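Local coordinates for galactose-binding-like protein (Bacteroides thetaiotaomicron, PDB 7M1B) that is a SusE-like protein that probably binds glycans, perhaps galactose-containing ones, through a galactose-binding-like domain and may have a degradative capacity, at residues Leu231-His236 and Ser240-His245; Trp274-Gly279 and Tyr284-Ile289; Ile219-Asp222 and Thr227-Ser230; Phe258-Gly263 and Leu374-Thr379. One frame throughout, in Å; residues are numbered along the deposited sequence.

Contact 1: residues Leu231-His236 and Ser240-His245; sequences LFNGDH and SWNYAH. With EDO (1,2-ethanediol), chain B.
N233, D235, S240 and N242 face one another across a tight loop that runs into strand 244-245 of the galactose-binding-like β-sandwich, and two turn motifs shape it. In an Asx turn N233 OD1 accepts from the backbone N of D235 at 2.9 Å; in an ST turn S240 OG accepts from the backbone N of N242 at 3.0 Å. Asparagine and serine suit these places because a short polar side chain can fold back onto the backbone and still bond across the loop.

Between side chains, N233 ND2 gives N242 OD1 a nearly straight bond (169°) of 3.0 Å. The acceptor lies in the amide plane of N233, whereas the donor stands above the carbonyl plane of N242, the two amides being turned 41° apart. S240 OG donates to D235 OD1 at 2.7 Å, arriving from above the carboxylate plane. A chi1 of -178° carries that carboxylate alongside N242, whose amide it stacks against as the two chains slide past each other. N242 ND2 bonds only weakly to D235 O and has a stronger partner in S230 O.

Two waters extend the polar network: both donate to D235 OD2, and one also donates to N242 OD1 while the other accepts from the backbone N of W241. Apolar contact comes at the strand end, where L231 CD2 rests 3.7 Å from A244 CB.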
# COMPACT_ATOMS: atom_id res chain seq x y z
N LEU A 231 1.02 -13.03 -11.96
CA LEU A 231 0.91 -12.73 -10.54
C LEU A 231 -0.53 -12.65 -10.05
O LEU A 231 -0.77 -12.60 -8.82
CB LEU A 231 1.60 -11.42 -10.16
CG LEU A 231 3.10 -11.33 -10.54
CD1 LEU A 231 3.61 -9.96 -10.00
CD2 LEU A 231 3.87 -12.52 -9.86
N PHE A 232 -1.49 -12.74 -10.98
CA PHE A 232 -2.89 -12.55 -10.59
C PHE A 232 -3.74 -13.69 -11.14
O PHE A 232 -4.97 -13.52 -11.18
CB PHE A 232 -3.36 -11.24 -11.28
CG PHE A 232 -2.44 -10.06 -11.08
CD1 PHE A 232 -2.15 -9.54 -9.81
CD2 PHE A 232 -1.70 -9.56 -12.19
CE1 PHE A 232 -1.28 -8.46 -9.63
CE2 PHE A 232 -0.81 -8.50 -11.98
CZ PHE A 232 -0.54 -7.98 -10.74
N ASN A 233 -3.15 -14.87 -11.28
CA ASN A 233 -3.91 -15.99 -11.86
C ASN A 233 -4.49 -16.98 -10.80
O ASN A 233 -5.03 -18.04 -11.15
CB ASN A 233 -3.08 -16.71 -12.91
CG ASN A 233 -1.88 -17.39 -12.34
OD1 ASN A 233 -1.69 -17.44 -11.11
ND2 ASN A 233 -1.00 -17.86 -13.22
N GLY A 234 -4.22 -16.73 -9.54
CA GLY A 234 -4.69 -17.53 -8.40
C GLY A 234 -3.72 -18.63 -8.00
O GLY A 234 -3.91 -19.22 -6.94
N ASP A 235 -2.69 -18.95 -8.80
CA ASP A 235 -1.83 -20.12 -8.53
C ASP A 235 -0.73 -19.65 -7.57
O ASP A 235 0.14 -18.85 -7.91
CB ASP A 235 -1.20 -20.64 -9.83
CG ASP A 235 -0.31 -21.91 -9.72
OD1 ASP A 235 -0.10 -22.51 -8.60
OD2 ASP A 235 0.20 -22.34 -10.79
N HIS A 236 -0.74 -20.19 -6.35
CA HIS A 236 0.28 -19.80 -5.37
C HIS A 236 0.44 -20.95 -4.36
O HIS A 236 -0.29 -21.94 -4.43
CB HIS A 236 -0.16 -18.51 -4.69
CG HIS A 236 -1.36 -18.69 -3.79
ND1 HIS A 236 -2.65 -18.95 -4.36
CD2 HIS A 236 -1.49 -18.88 -2.46
CE1 HIS A 236 -3.53 -19.15 -3.35
NE2 HIS A 236 -2.83 -19.06 -2.19
N SER A 240 3.78 -24.60 -5.69
CA SER A 240 3.44 -23.98 -6.96
C SER A 240 4.69 -23.72 -7.82
O SER A 240 5.75 -23.30 -7.28
CB SER A 240 2.75 -22.70 -6.70
OG SER A 240 2.45 -21.99 -7.91
N TRP A 241 4.51 -23.93 -9.12
CA TRP A 241 5.53 -23.57 -10.13
C TRP A 241 5.18 -22.23 -10.81
O TRP A 241 5.79 -21.82 -11.83
CB TRP A 241 5.71 -24.70 -11.19
CG TRP A 241 7.03 -25.41 -10.96
CD1 TRP A 241 8.14 -25.34 -11.77
CD2 TRP A 241 7.40 -26.25 -9.85
NE1 TRP A 241 9.14 -26.08 -11.21
CE2 TRP A 241 8.74 -26.61 -10.03
CE3 TRP A 241 6.75 -26.64 -8.66
CZ2 TRP A 241 9.42 -27.45 -9.16
CZ3 TRP A 241 7.43 -27.43 -7.75
CH2 TRP A 241 8.77 -27.81 -8.00
N ASN A 242 4.19 -21.48 -10.27
CA ASN A 242 3.81 -20.24 -10.96
C ASN A 242 4.76 -19.08 -10.63
O ASN A 242 5.40 -19.05 -9.57
CB ASN A 242 2.48 -19.80 -10.35
CG ASN A 242 1.83 -18.66 -11.13
OD1 ASN A 242 1.73 -18.73 -12.35
ND2 ASN A 242 1.60 -17.52 -10.51
N TYR A 243 4.94 -18.18 -11.62
CA TYR A 243 5.73 -17.00 -11.29
C TYR A 243 5.56 -16.01 -12.45
O TYR A 243 5.03 -16.35 -13.49
CB TYR A 243 7.25 -17.34 -11.32
CG TYR A 243 7.71 -18.16 -12.51
CD1 TYR A 243 7.96 -17.57 -13.79
CD2 TYR A 243 7.97 -19.52 -12.39
CE1 TYR A 243 8.35 -18.34 -14.89
CE2 TYR A 243 8.35 -20.29 -13.47
CZ TYR A 243 8.62 -19.69 -14.70
OH TYR A 243 8.97 -20.51 -15.71
N ALA A 244 5.91 -14.74 -12.17
CA ALA A 244 6.32 -13.81 -13.24
C ALA A 244 7.82 -13.60 -13.04
O ALA A 244 8.31 -13.37 -11.91
CB ALA A 244 5.60 -12.47 -13.13
N HIS A 245 8.59 -13.64 -14.13
CA HIS A 245 10.06 -13.76 -14.03
C HIS A 245 10.69 -12.72 -14.94
O HIS A 245 10.28 -12.58 -16.10
CB HIS A 245 10.45 -15.16 -14.59
CG HIS A 245 11.83 -15.60 -14.21
ND1 HIS A 245 13.00 -14.93 -14.62
CD2 HIS A 245 12.25 -16.69 -13.52
CE1 HIS A 245 14.05 -15.61 -14.12
NE2 HIS A 245 13.61 -16.72 -13.52
C1 EDO B . 12.22 -21.45 -14.24
O1 EDO B . 12.45 -22.32 -13.14
C2 EDO B . 12.43 -20.04 -13.83
O2 EDO B . 13.50 -19.76 -12.88
O HOH W 1 1.94 -24.55 -10.47
O HOH W 2 0.37 -21.30 -13.18

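Contact 2: residues Trp274-Gly279 and Tyr284-Ile289; sequences WQRSMG and YRAGAI. With EDO (1,2-ethanediol), chain B.
Q275 reaches over to Y284 and A288, and its side chain can be followed outward. From CB, a chi1 of -69° sets CG beside the backbone N, where it comes 4.0 Å from A288 CB. The chain then runs extended to CD, which also lies against that methyl. OE1 accepts from the backbone N of Y284 at 2.7 Å, in the carbonyl plane and fairly straight (158°). NE2 stands over one face of the Y284 ring, offset toward the rim and 3.5 Å from CE1, with amide and ring planes 83° apart; it also donates to E341. Glutamine suits the place because one amide can serve a backbone N-H, a carboxylate and a ring face together.

Alongside, R276 NH2 donates to A286 O at 2.8 Å in the guanidinium plane, NE donates to a water that bonds on to R285 O, and NH1 donates to O2 of a 1,2-ethanediol, probably from the crystallisation liquor. The carbonyl gripped by R276 belongs to a type I' β turn, R285 to A288, closed by A288 N to R285 O (3.1 Å). G287 takes its positive phi readily. The turn and its partner loop lie at one end of the galactose-binding-like β-sandwich, the end where relatives often hold sugars.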
# COMPACT_ATOMS: atom_id res chain seq x y z
N TRP A 274 3.38 -13.16 -2.54
CA TRP A 274 4.07 -14.43 -2.46
C TRP A 274 5.30 -14.49 -3.35
O TRP A 274 5.22 -14.08 -4.50
CB TRP A 274 3.17 -15.59 -2.93
CG TRP A 274 2.08 -15.90 -1.94
CD1 TRP A 274 2.10 -16.95 -1.06
CD2 TRP A 274 0.78 -15.31 -1.87
NE1 TRP A 274 0.88 -17.06 -0.43
CE2 TRP A 274 0.05 -16.06 -0.90
CE3 TRP A 274 0.15 -14.21 -2.47
CZ2 TRP A 274 -1.27 -15.73 -0.52
CZ3 TRP A 274 -1.17 -13.93 -2.14
CH2 TRP A 274 -1.86 -14.66 -1.17
N GLN A 275 6.41 -15.00 -2.76
CA GLN A 275 7.63 -15.24 -3.51
C GLN A 275 7.49 -16.54 -4.35
O GLN A 275 6.75 -17.46 -3.98
CB GLN A 275 8.81 -15.50 -2.56
CG GLN A 275 9.20 -14.23 -1.78
CD GLN A 275 10.20 -14.61 -0.71
OE1 GLN A 275 11.16 -15.34 -0.96
NE2 GLN A 275 9.97 -14.08 0.49
N ARG A 276 8.28 -16.62 -5.44
CA ARG A 276 8.32 -17.88 -6.22
C ARG A 276 8.99 -18.91 -5.29
O ARG A 276 9.93 -18.63 -4.53
CB ARG A 276 9.19 -17.64 -7.48
CG ARG A 276 9.52 -18.92 -8.25
CD ARG A 276 10.83 -19.55 -7.81
NE ARG A 276 11.98 -18.65 -8.14
CZ ARG A 276 12.69 -18.73 -9.29
NH1 ARG A 276 12.43 -19.71 -10.20
NH2 ARG A 276 13.61 -17.83 -9.50
N SER A 277 8.51 -20.17 -5.37
CA SER A 277 8.80 -21.15 -4.34
C SER A 277 9.37 -22.44 -4.92
O SER A 277 10.47 -22.83 -4.55
CB SER A 277 7.55 -21.39 -3.54
OG SER A 277 6.54 -21.87 -4.47
N MET A 278 8.59 -23.18 -5.77
CA MET A 278 9.02 -24.42 -6.40
C MET A 278 9.49 -25.41 -5.34
O MET A 278 10.53 -26.09 -5.47
CB MET A 278 10.12 -24.16 -7.45
CG MET A 278 9.56 -23.31 -8.57
SD MET A 278 10.81 -22.97 -9.75
CE MET A 278 9.87 -21.99 -10.78
N GLY A 279 8.68 -25.54 -4.30
CA GLY A 279 8.98 -26.48 -3.24
C GLY A 279 9.61 -25.86 -1.98
O GLY A 279 9.68 -26.48 -0.91
N TYR A 284 13.63 -16.41 -0.72
CA TYR A 284 14.63 -15.48 -0.18
C TYR A 284 15.92 -15.51 -1.03
O TYR A 284 17.02 -15.32 -0.51
CB TYR A 284 14.91 -15.83 1.29
CG TYR A 284 13.70 -15.54 2.15
CD1 TYR A 284 13.31 -14.24 2.43
CD2 TYR A 284 13.00 -16.60 2.67
CE1 TYR A 284 12.19 -13.97 3.22
CE2 TYR A 284 11.86 -16.36 3.44
CZ TYR A 284 11.50 -15.04 3.75
OH TYR A 284 10.38 -14.76 4.49
N ARG A 285 15.75 -15.75 -2.33
CA ARG A 285 16.85 -15.66 -3.30
C ARG A 285 16.21 -15.74 -4.69
O ARG A 285 14.97 -15.76 -4.82
CB ARG A 285 17.82 -16.85 -3.11
CG ARG A 285 17.29 -18.25 -3.47
CD ARG A 285 18.30 -19.42 -3.37
NE ARG A 285 17.83 -20.72 -3.93
CZ ARG A 285 18.07 -21.26 -5.15
NH1 ARG A 285 18.80 -20.60 -6.03
NH2 ARG A 285 17.56 -22.47 -5.47
N ALA A 286 17.05 -15.62 -5.74
CA ALA A 286 16.60 -15.89 -7.10
C ALA A 286 15.36 -15.08 -7.48
O ALA A 286 14.33 -15.60 -7.94
CB ALA A 286 16.37 -17.39 -7.29
N GLY A 287 15.47 -13.78 -7.23
CA GLY A 287 14.48 -12.83 -7.68
C GLY A 287 13.52 -12.39 -6.57
O GLY A 287 12.76 -11.47 -6.83
N ALA A 288 13.60 -13.03 -5.40
CA ALA A 288 12.72 -12.62 -4.34
C ALA A 288 13.06 -11.17 -3.92
O ALA A 288 14.21 -10.85 -3.54
CB ALA A 288 12.90 -13.55 -3.16
N ILE A 289 12.05 -10.27 -3.98
CA ILE A 289 12.29 -8.88 -3.59
C ILE A 289 12.36 -8.66 -2.09
O ILE A 289 11.68 -9.32 -1.30
CB ILE A 289 11.20 -8.01 -4.29
CG1 ILE A 289 9.79 -8.34 -3.73
CG2 ILE A 289 11.36 -8.16 -5.81
CD1 ILE A 289 8.66 -7.41 -4.33
C1 EDO B . 12.22 -21.45 -14.24
O1 EDO B . 12.45 -22.32 -13.14
C2 EDO B . 12.43 -20.04 -13.83
O2 EDO B . 13.50 -19.76 -12.88
O HOH W 3 12.59 -16.91 -5.93

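Contact 3: residues Ile219-Asp222 and Thr227-Ser230; sequences IKMD and TLES
Residues M221-D222 and T227-L228 are brought together as the chain doubles back, the CA atoms of D222 and T227 lying 4.2 Å apart and those of M221 and L228 5.3 Å. No hydrogen bond crosses the gap: M221 O sits 3.4 Å from the backbone N of L228, but at a poor angle. The same oxygen receives a CA-H...O contact from T227, with T227 CA 3.6 Å from M221 O.

Among the side chains, M221 and L228 make the apolar contact. M221 CB lies 3.9 Å from L228 CD1, and M221 CG is nearly as close to that methyl, the two side chains crossing obliquely. Beyond CG the methionine bends at chi2 (-67°), which carries SD away from L228, and the side chain packs on V369 and on F258 of strand 256-274. L228 touches F258 as well and continues onto F260, so both residues bring the loop down onto that strand. The unbranched, flexible methionine can bend between L228, V369 and F258, while leucine's forked end offers CD1 to M221 and F258 and CD2 to F260.

The outer pair is polar. T227 OG1 accepts from the backbone N of E229 at 3.1 Å, an ST turn, while T227 O accepts from the backbone N of S230 at 2.9 Å, so the threonine opens the 3-10 segment. D222 directs its carboxylate elsewhere, OD1 bonding to Y247 OH. Apolar burial against the sandwich strand, together with the turn bonds inside 227-230, probably matters more here than polar bonds between the segments, none of which forms.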
# COMPACT_ATOMS: atom_id res chain seq x y z
N ILE A 219 10.97 -2.62 -16.28
CA ILE A 219 11.55 -3.94 -16.54
C ILE A 219 10.48 -4.82 -17.16
O ILE A 219 9.30 -4.75 -16.76
CB ILE A 219 12.19 -4.62 -15.30
CG1 ILE A 219 11.19 -4.79 -14.14
CG2 ILE A 219 13.42 -3.82 -14.83
CD1 ILE A 219 11.71 -5.62 -12.97
N LYS A 220 10.95 -5.75 -17.96
CA LYS A 220 10.12 -6.77 -18.60
C LYS A 220 9.96 -7.94 -17.61
O LYS A 220 10.94 -8.34 -16.93
CB LYS A 220 10.76 -7.24 -19.90
CG LYS A 220 10.72 -6.26 -21.07
CD LYS A 220 11.33 -6.85 -22.35
CE LYS A 220 11.43 -5.88 -23.49
NZ LYS A 220 12.28 -6.38 -24.61
N MET A 221 8.75 -8.56 -17.63
CA MET A 221 8.46 -9.62 -16.66
C MET A 221 7.93 -10.86 -17.41
O MET A 221 7.09 -11.58 -16.86
CB MET A 221 7.51 -9.14 -15.55
CG MET A 221 8.22 -8.10 -14.58
SD MET A 221 9.52 -8.91 -13.64
CE MET A 221 8.54 -9.78 -12.44
N ASP A 222 8.35 -11.01 -18.66
CA ASP A 222 7.81 -12.07 -19.54
C ASP A 222 8.87 -13.14 -19.85
O ASP A 222 8.73 -13.92 -20.83
CB ASP A 222 7.28 -11.46 -20.87
CG ASP A 222 8.36 -10.86 -21.72
OD1 ASP A 222 9.45 -10.64 -21.18
OD2 ASP A 222 8.05 -10.62 -22.92
N THR A 227 4.08 -14.28 -17.88
CA THR A 227 3.96 -12.83 -18.00
C THR A 227 3.67 -12.20 -16.66
O THR A 227 3.36 -12.86 -15.67
CB THR A 227 2.92 -12.36 -19.03
OG1 THR A 227 1.63 -12.51 -18.40
CG2 THR A 227 3.03 -13.08 -20.34
N LEU A 228 3.75 -10.85 -16.58
CA LEU A 228 3.37 -10.21 -15.33
C LEU A 228 1.99 -10.62 -14.84
O LEU A 228 1.75 -10.67 -13.64
CB LEU A 228 3.51 -8.67 -15.50
CG LEU A 228 3.40 -7.87 -14.20
CD1 LEU A 228 4.47 -8.21 -13.21
CD2 LEU A 228 3.40 -6.39 -14.54
N GLU A 229 1.07 -10.92 -15.79
CA GLU A 229 -0.30 -11.24 -15.38
C GLU A 229 -0.37 -12.58 -14.64
O GLU A 229 -1.35 -12.80 -13.90
CB GLU A 229 -1.21 -11.30 -16.62
CG GLU A 229 -2.67 -11.15 -16.29
CD GLU A 229 -3.54 -11.50 -17.47
OE1 GLU A 229 -3.12 -11.19 -18.67
OE2 GLU A 229 -4.68 -11.95 -17.17
N SER A 230 0.68 -13.43 -14.67
CA SER A 230 0.75 -14.61 -13.83
C SER A 230 0.69 -14.28 -12.36
O SER A 230 0.33 -15.14 -11.54
CB SER A 230 2.06 -15.30 -14.17
OG SER A 230 1.99 -15.90 -15.48

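Contact 4: residues Phe258-Gly263 and Leu374-Thr379; sequences FTFDMG and LWFYGT
D261 OD1 is held twice, accepting from the backbone N of G263 at 2.8 Å and forming a salt bridge to R353, just where strand 258-262 presents F260 and M262 to L374 and F376. The first bond, in which the N-H meets OD1 from above the carboxylate plane, makes an Asx turn at the corner where the chain leaves one layer of the β-sandwich; G263, with its positive phi, suits that corner. Strand 374-379 belongs to the facing layer: the segment axes come no nearer than 10.8 Å and cross at -47°, and side chains make the contact between them.

At the centre, F260 and F376 come from opposite directions and form an offset edge-to-face (T-shaped) pair, centroids 5.8 Å apart and planes at 83°. The edge of F260 is turned toward the face of F376, with F260 CZ 3.9 Å from F376 CE1. Long aromatic side chains suit this distance, since they reach from both layers and meet between them. L374 CD1 closes on F260 CE2 at 4.1 Å. F232 and F271 extend the aromatic cluster. M262, extended at chi2 (-161°), adds a Met-aromatic contact: its SD approaches the F376 ring obliquely, 4.1 Å from CD2.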
# COMPACT_ATOMS: atom_id res chain seq x y z
N PHE A 258 8.08 -2.21 -12.27
CA PHE A 258 7.12 -2.70 -13.23
C PHE A 258 5.75 -2.11 -12.91
O PHE A 258 5.54 -1.57 -11.82
CB PHE A 258 7.05 -4.24 -13.35
CG PHE A 258 6.70 -4.96 -12.06
CD1 PHE A 258 5.44 -4.87 -11.52
CD2 PHE A 258 7.63 -5.71 -11.37
CE1 PHE A 258 5.11 -5.53 -10.34
CE2 PHE A 258 7.31 -6.39 -10.20
CZ PHE A 258 6.05 -6.28 -9.66
N THR A 259 4.86 -2.17 -13.92
CA THR A 259 3.59 -1.45 -13.92
C THR A 259 2.46 -2.38 -14.31
O THR A 259 2.57 -3.12 -15.30
CB THR A 259 3.55 -0.25 -14.91
OG1 THR A 259 4.76 0.50 -14.74
CG2 THR A 259 2.33 0.61 -14.71
N PHE A 260 1.36 -2.32 -13.53
CA PHE A 260 0.20 -3.10 -13.99
C PHE A 260 -1.09 -2.29 -13.75
O PHE A 260 -1.06 -1.23 -13.11
CB PHE A 260 0.08 -4.46 -13.27
CG PHE A 260 0.06 -4.46 -11.77
CD1 PHE A 260 -1.17 -4.36 -11.13
CD2 PHE A 260 1.23 -4.53 -11.02
CE1 PHE A 260 -1.21 -4.46 -9.73
CE2 PHE A 260 1.18 -4.59 -9.63
CZ PHE A 260 -0.04 -4.56 -8.98
N ASP A 261 -2.15 -2.74 -14.39
CA ASP A 261 -3.46 -2.08 -14.30
C ASP A 261 -4.32 -3.00 -13.43
O ASP A 261 -4.63 -4.15 -13.82
CB ASP A 261 -3.99 -1.89 -15.74
CG ASP A 261 -5.35 -1.23 -15.86
OD1 ASP A 261 -5.88 -0.87 -14.81
OD2 ASP A 261 -5.92 -1.21 -17.01
N MET A 262 -4.93 -2.47 -12.40
CA MET A 262 -5.89 -3.23 -11.58
C MET A 262 -7.23 -3.46 -12.31
O MET A 262 -7.98 -4.35 -11.94
CB MET A 262 -6.17 -2.54 -10.25
CG MET A 262 -4.85 -2.45 -9.36
SD MET A 262 -5.35 -2.14 -7.63
CE MET A 262 -6.01 -0.49 -7.82
N GLY A 263 -7.48 -2.71 -13.38
CA GLY A 263 -8.68 -2.83 -14.19
C GLY A 263 -9.93 -2.19 -13.56
O GLY A 263 -11.04 -2.25 -14.15
N LEU A 374 0.27 -11.68 -6.28
CA LEU A 374 -0.03 -10.45 -5.51
C LEU A 374 -1.55 -10.32 -5.43
O LEU A 374 -2.21 -10.45 -6.50
CB LEU A 374 0.44 -9.22 -6.28
CG LEU A 374 1.93 -9.06 -6.43
CD1 LEU A 374 2.22 -7.85 -7.32
CD2 LEU A 374 2.54 -8.86 -5.02
N TRP A 375 -2.09 -10.34 -4.21
CA TRP A 375 -3.52 -10.10 -4.06
C TRP A 375 -3.74 -8.75 -3.38
O TRP A 375 -3.17 -8.52 -2.35
CB TRP A 375 -4.16 -11.20 -3.20
CG TRP A 375 -4.27 -12.54 -3.87
CD1 TRP A 375 -3.81 -12.87 -5.12
CD2 TRP A 375 -4.77 -13.74 -3.25
NE1 TRP A 375 -4.06 -14.20 -5.34
CE2 TRP A 375 -4.64 -14.76 -4.20
CE3 TRP A 375 -5.41 -14.03 -2.01
CZ2 TRP A 375 -5.06 -16.08 -3.94
CZ3 TRP A 375 -5.83 -15.33 -1.79
CH2 TRP A 375 -5.66 -16.36 -2.73
N PHE A 376 -4.64 -7.92 -3.94
CA PHE A 376 -4.89 -6.57 -3.43
C PHE A 376 -6.27 -6.54 -2.76
O PHE A 376 -7.20 -7.16 -3.28
CB PHE A 376 -4.82 -5.54 -4.55
CG PHE A 376 -3.41 -5.10 -4.85
CD1 PHE A 376 -2.41 -5.98 -5.17
CD2 PHE A 376 -3.07 -3.75 -4.65
CE1 PHE A 376 -1.12 -5.50 -5.38
CE2 PHE A 376 -1.79 -3.28 -4.88
CZ PHE A 376 -0.80 -4.19 -5.11
N TYR A 377 -6.39 -5.74 -1.72
CA TYR A 377 -7.63 -5.62 -0.98
C TYR A 377 -8.01 -4.17 -0.91
O TYR A 377 -7.12 -3.33 -0.78
CB TYR A 377 -7.54 -6.19 0.44
CG TYR A 377 -7.32 -7.69 0.45
CD1 TYR A 377 -6.02 -8.21 0.28
CD2 TYR A 377 -8.37 -8.58 0.56
CE1 TYR A 377 -5.78 -9.58 0.24
CE2 TYR A 377 -8.16 -9.96 0.53
CZ TYR A 377 -6.86 -10.45 0.37
OH TYR A 377 -6.63 -11.80 0.37
N GLY A 378 -9.32 -3.87 -0.92
CA GLY A 378 -9.71 -2.47 -0.72
C GLY A 378 -11.21 -2.35 -1.07
O GLY A 378 -11.96 -3.34 -1.13
N THR A 379 -11.60 -1.14 -1.42
CA THR A 379 -12.99 -0.82 -1.71
C THR A 379 -13.06 -0.23 -3.12
O THR A 379 -12.58 0.89 -3.32
CB THR A 379 -13.56 0.19 -0.68
OG1 THR A 379 -13.33 -0.27 0.68
CG2 THR A 379 -15.03 0.45 -1.01

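Contact 4 is the fully buried core of the sandwich, with hydrophobic rings, a leucine and a methionine sulfur meeting between its layers, whereas contacts 1 and 3 are partly buried loops at one end and contact 2 is a buried loop pair nearby. Contacts 1 and 2 share polar, turn-based chemistry, touch at S240 and M278, and both meet the same ethanediol. Contact 3 stands between these styles: it has an ST turn like contact 1 but its cross-segment contact is apolar, and L228 carries it onto F258 and F260 of contact 4. Strand 370-380 joins contacts 1 and 4, through the L231-L374 backbone bond, and W274 of contact 2 packs on W375 of contact 4.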